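Local atomic coordinates of F420-reducing hydrogenase, subunit beta (Methanothermobacter marburgensis, PDB entry 4OMF), a protein that probably serves as the flavin-bearing subunit that passes electrons from hydrogen oxidation through an iron-sulfur cluster and FAD to coenzyme F420. Residues 2-14 / 212-224. Sequence-based numbering, arbitrary orientation.
Sequences VLGTYKEIVSARS and SPDGWSTVITRTD
With its chain straight from CG to NE and CG turned away from the carbonyl carbon (chi1 -54°), Arg-222 reaches the loop 3-5 with its guanidinium. There NH1 and NH2 of Arg-222 both donate end-on to Leu-3 O, at 2.9 Å and 3.1 Å, while NH1 also donates to Thr-5 O from above that carbonyl's plane. Ile-220 CG2 lies over the centre of the guanidinium and touches Tyr-6 CB as well, and Val-199 O and Ser-206 OG take further N-H groups, so its rotation is fixed by four partners. At the far end Arg-13, extended with chi1 175° in one of its two conformers, lays CB over the six-membered ring of Trp-216 (3.8 Å from its centroid), and in that conformer NH1 donates to Gly-215 O, in the type II turn 213-216. Between these ends the strands pair antiparallel. Ile-9 and Ile-220 lie side by side, CG1 to CG1 3.8 Å, on the face where Ser-11 OG meets Ser-212 OG at 2.6 Å; Val-10, Ala-12 and Val-219 pack on the other. A water bridges Glu-8 O, weakly, and Val-219 O. Helix 251-275 packs against Ile-9 and Thr-218, and Phe-230 of helix 224-235 against Val-10 and Val-219. Ser-217 touches the FAD. In the mixed sheet, strand 217-221 runs between 205-208 and 8-14, which in turn pairs with 239-243.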
loop_
_atom_site.group_PDB
_atom_site.type_symbol
_atom_site.label_atom_id
_atom_site.label_comp_id
_atom_site.label_asym_id
_atom_site.label_seq_id
_atom_site.Cartn_x
_atom_site.Cartn_y
_atom_site.Cartn_z
ATOM N N VAL C 2 16.373 39.239 11.191
ATOM C CA VAL C 2 16.650 37.819 10.991
ATOM C C VAL C 2 16.127 36.987 12.149
ATOM O O VAL C 2 16.348 35.796 12.196
ATOM C CB VAL C 2 18.169 37.534 10.849
ATOM C CG1 VAL C 2 18.747 38.262 9.646
ATOM C CG2 VAL C 2 18.915 37.923 12.134
ATOM N N LEU C 3 15.444 37.636 13.083
ATOM C CA LEU C 3 14.970 36.976 14.288
ATOM C C LEU C 3 13.459 36.815 14.283
ATOM O O LEU C 3 12.890 36.338 15.250
ATOM C CB LEU C 3 15.403 37.751 15.542
ATOM C CG LEU C 3 16.884 37.713 15.963
ATOM C CD1 LEU C 3 17.075 38.378 17.319
ATOM C CD2 LEU C 3 17.417 36.278 16.000
ATOM N N GLY C 4 12.812 37.202 13.190
ATOM C CA GLY C 4 11.370 37.130 13.122
ATOM C C GLY C 4 10.736 38.253 13.923
ATOM O O GLY C 4 11.419 39.155 14.405
ATOM N N THR C 5 9.417 38.193 14.051
ATOM C CA THR C 5 8.655 39.217 14.737
ATOM C C THR C 5 8.667 38.897 16.222
ATOM O O THR C 5 8.427 37.743 16.602
ATOM C CB THR C 5 7.220 39.272 14.199
ATOM O OG1 THR C 5 7.264 39.552 12.793
ATOM C CG2 THR C 5 6.403 40.340 14.915
ATOM N N TYR C 6 8.983 39.888 17.060
ATOM C CA TYR C 6 8.953 39.654 18.510
ATOM C C TYR C 6 8.566 40.888 19.319
ATOM O O TYR C 6 8.593 42.006 18.817
ATOM C CB TYR C 6 10.306 39.140 19.009
ATOM C CG TYR C 6 11.473 40.054 18.728
ATOM C CD1 TYR C 6 12.276 39.863 17.603
ATOM C CD2 TYR C 6 11.790 41.090 19.590
ATOM C CE1 TYR C 6 13.352 40.694 17.341
ATOM C CE2 TYR C 6 12.863 41.943 19.326
ATOM C CZ TYR C 6 13.637 41.731 18.203
ATOM O OH TYR C 6 14.701 42.549 17.943
ATOM N N LYS C 7 8.232 40.670 20.583
ATOM C CA LYS C 7 7.822 41.761 21.465
ATOM C C LYS C 7 8.951 42.152 22.393
ATOM O O LYS C 7 9.226 43.336 22.607
ATOM C CB LYS C 7 6.583 41.360 22.271
ATOM C CG LYS C 7 5.304 41.281 21.440
ATOM C CD LYS C 7 4.095 40.887 22.281
ATOM C CE LYS C 7 2.875 40.646 21.401
ATOM N NZ LYS C 7 2.400 41.883 20.742
ATOM N N GLU C 8 9.622 41.149 22.947
ATOM C CA GLU C 8 10.742 41.412 23.846
ATOM C C GLU C 8 11.735 40.258 23.830
ATOM O O GLU C 8 11.347 39.119 23.618
ATOM C CB GLU C 8 10.240 41.652 25.271
ATOM C CG GLU C 8 11.329 42.197 26.191
ATOM C CD GLU C 8 10.785 42.741 27.495
ATOM O OE1 GLU C 8 9.549 42.755 27.659
ATOM O OE2 GLU C 8 11.597 43.158 28.352
ATOM N N ILE C 9 13.015 40.572 24.032
ATOM C CA ILE C 9 14.057 39.563 24.192
ATOM C C ILE C 9 14.787 39.795 25.512
ATOM O O ILE C 9 15.260 40.906 25.772
ATOM C CB ILE C 9 15.081 39.598 23.040
ATOM C CG1 ILE C 9 14.369 39.408 21.692
ATOM C CG2 ILE C 9 16.154 38.536 23.265
ATOM C CD1 ILE C 9 15.310 39.412 20.495
ATOM N N VAL C 10 14.872 38.747 26.335
ATOM C CA VAL C 10 15.541 38.813 27.626
ATOM C C VAL C 10 16.434 37.588 27.818
ATOM O O VAL C 10 16.308 36.589 27.093
ATOM C CB VAL C 10 14.531 38.876 28.803
ATOM C CG1 VAL C 10 13.695 40.172 28.732
ATOM C CG2 VAL C 10 13.625 37.617 28.843
ATOM N N SER C 11 17.319 37.670 28.805
ATOM C CA SER C 11 18.022 36.492 29.302
ATOM C C SER C 11 17.297 36.020 30.566
ATOM O O SER C 11 16.956 36.851 31.415
ATOM C CB SER C 11 19.496 36.814 29.606
ATOM O OG SER C 11 20.256 35.614 29.695
ATOM N N ALA C 12 17.035 34.716 30.690
ATOM C CA ALA C 12 16.247 34.247 31.831
ATOM C C ALA C 12 16.652 32.875 32.339
ATOM O O ALA C 12 17.269 32.064 31.628
ATOM C CB ALA C 12 14.732 34.252 31.489
ATOM N N ARG C 13 16.285 32.627 33.591
ATOM C CA ARG C 13 16.590 31.368 34.265
ATOM C C ARG C 13 15.472 31.040 35.252
ATOM O O ARG C 13 14.964 31.923 35.944
ATOM C CB ARG C 13 17.946 31.469 34.977
ATOM C CG ARG C 13 18.366 30.276 35.824
ATOM C CD ARG C 13 19.837 30.418 36.209
ATOM N NE ARG C 13 20.311 29.418 37.167
ATOM C CZ ARG C 13 20.642 28.164 36.866
ATOM N NH1 ARG C 13 20.531 27.711 35.623
ATOM N NH2 ARG C 13 21.074 27.356 37.824
ATOM N N SER C 14 15.071 29.772 35.306
ATOM C CA SER C 14 14.080 29.336 36.286
ATOM C C SER C 14 14.609 29.590 37.696
ATOM O O SER C 14 15.813 29.503 37.908
ATOM C CB SER C 14 13.778 27.854 36.106
ATOM O OG SER C 14 13.087 27.361 37.237
ATOM N N SER C 212 23.157 33.754 25.654
ATOM C CA SER C 212 23.144 33.772 27.120
ATOM C C SER C 212 24.282 32.931 27.697
ATOM O O SER C 212 24.757 31.995 27.053
ATOM C CB SER C 212 21.796 33.253 27.658
ATOM O OG SER C 212 20.773 34.224 27.515
ATOM N N PRO C 213 24.706 33.255 28.929
ATOM C CA PRO C 213 25.718 32.452 29.623
ATOM C C PRO C 213 25.160 31.107 30.082
ATOM O O PRO C 213 23.948 30.873 30.017
ATOM C CB PRO C 213 26.117 33.331 30.815
ATOM C CG PRO C 213 24.937 34.209 31.049
ATOM C CD PRO C 213 24.291 34.432 29.716
ATOM N N ASP C 214 26.050 30.222 30.512
ATOM C CA ASP C 214 25.665 28.873 30.914
ATOM C C ASP C 214 24.616 28.879 32.022
ATOM O O ASP C 214 24.758 29.581 33.018
ATOM C CB ASP C 214 26.896 28.084 31.369
ATOM C CG ASP C 214 27.787 27.679 30.207
ATOM O OD1 ASP C 214 27.249 27.183 29.196
ATOM O OD2 ASP C 214 29.018 27.869 30.302
ATOM N N GLY C 215 23.553 28.107 31.833
ATOM C CA GLY C 215 22.514 28.001 32.845
ATOM C C GLY C 215 21.448 29.064 32.682
ATOM O O GLY C 215 20.509 29.160 33.484
ATOM N N TRP C 216 21.599 29.874 31.642
ATOM C CA TRP C 216 20.621 30.906 31.310
ATOM C C TRP C 216 20.141 30.706 29.890
ATOM O O TRP C 216 20.775 29.984 29.099
ATOM C CB TRP C 216 21.219 32.304 31.456
ATOM C CG TRP C 216 21.491 32.701 32.864
ATOM C CD1 TRP C 216 22.517 32.270 33.656
ATOM C CD2 TRP C 216 20.729 33.624 33.651
ATOM N NE1 TRP C 216 22.440 32.868 34.891
ATOM C CE2 TRP C 216 21.352 33.705 34.915
ATOM C CE3 TRP C 216 19.578 34.388 33.412
ATOM C CZ2 TRP C 216 20.866 34.524 35.936
ATOM C CZ3 TRP C 216 19.095 35.201 34.433
ATOM C CH2 TRP C 216 19.742 35.260 35.679
ATOM N N SER C 217 19.016 31.333 29.565
ATOM C CA SER C 217 18.405 31.190 28.235
ATOM C C SER C 217 18.048 32.535 27.630
ATOM O O SER C 217 17.661 33.452 28.350
ATOM C CB SER C 217 17.129 30.357 28.295
ATOM O OG SER C 217 17.384 29.018 28.645
ATOM N N THR C 218 18.126 32.623 26.304
ATOM C CA THR C 218 17.653 33.792 25.572
ATOM C C THR C 218 16.201 33.554 25.174
ATOM O O THR C 218 15.891 32.599 24.451
ATOM C CB THR C 218 18.519 34.061 24.339
ATOM O OG1 THR C 218 19.891 34.201 24.745
ATOM C CG2 THR C 218 18.056 35.312 23.619
ATOM N N VAL C 219 15.312 34.406 25.688
ATOM C CA VAL C 219 13.865 34.196 25.583
ATOM C C VAL C 219 13.215 35.289 24.745
ATOM O O VAL C 219 13.243 36.462 25.109
ATOM C CB VAL C 219 13.195 34.191 26.978
ATOM C CG1 VAL C 219 11.691 33.953 26.860
ATOM C CG2 VAL C 219 13.830 33.142 27.874
ATOM N N ILE C 220 12.617 34.882 23.639
ATOM C CA ILE C 220 11.992 35.807 22.700
ATOM C C ILE C 220 10.479 35.645 22.788
ATOM O O ILE C 220 9.965 34.589 22.422
ATOM C CB ILE C 220 12.452 35.505 21.263
ATOM C CG1 ILE C 220 13.966 35.695 21.122
ATOM C CG2 ILE C 220 11.712 36.396 20.275
ATOM C CD1 ILE C 220 14.517 35.114 19.825
ATOM N N THR C 221 9.761 36.650 23.297
ATOM C CA THR C 221 8.298 36.558 23.307
ATOM C C THR C 221 7.771 37.135 21.999
ATOM O O THR C 221 8.319 38.103 21.484
ATOM C CB THR C 221 7.648 37.290 24.515
ATOM O OG1 THR C 221 8.110 38.633 24.569
ATOM C CG2 THR C 221 8.015 36.599 25.821
ATOM N N ARG C 222 6.719 36.532 21.449
ATOM C CA ARG C 222 6.263 36.898 20.117
ATOM C C ARG C 222 4.767 37.223 20.038
ATOM O O ARG C 222 4.389 38.319 19.611
ATOM C CB ARG C 222 6.595 35.774 19.113
ATOM C CG ARG C 222 8.066 35.344 19.081
ATOM C CD ARG C 222 8.350 34.357 17.928
ATOM N NE ARG C 222 9.761 33.946 17.891
ATOM C CZ ARG C 222 10.722 34.620 17.265
ATOM N NH1 ARG C 222 10.448 35.755 16.609
ATOM N NH2 ARG C 222 11.970 34.160 17.291
ATOM N N THR C 223 3.909 36.286 20.414
ATOM C CA THR C 223 2.466 36.499 20.284
ATOM C C THR C 223 1.906 37.073 21.583
ATOM O O THR C 223 2.594 37.068 22.603
ATOM C CB THR C 223 1.741 35.207 19.975
ATOM O OG1 THR C 223 1.972 34.300 21.060
ATOM C CG2 THR C 223 2.244 34.579 18.674
ATOM N N ASP C 224 0.663 37.561 21.558
ATOM C CA ASP C 224 0.027 38.043 22.787
ATOM C C ASP C 224 0.045 36.961 23.879
ATOM O O ASP C 224 0.347 37.248 25.040
ATOM C CB ASP C 224 -1.421 38.498 22.526
ATOM C CG ASP C 224 -1.504 39.747 21.647
ATOM O OD1 ASP C 224 -0.460 40.396 21.410
ATOM O OD2 ASP C 224 -2.625 40.088 21.200
HETATM O O HOH W 1 11.229 38.107 26.300
#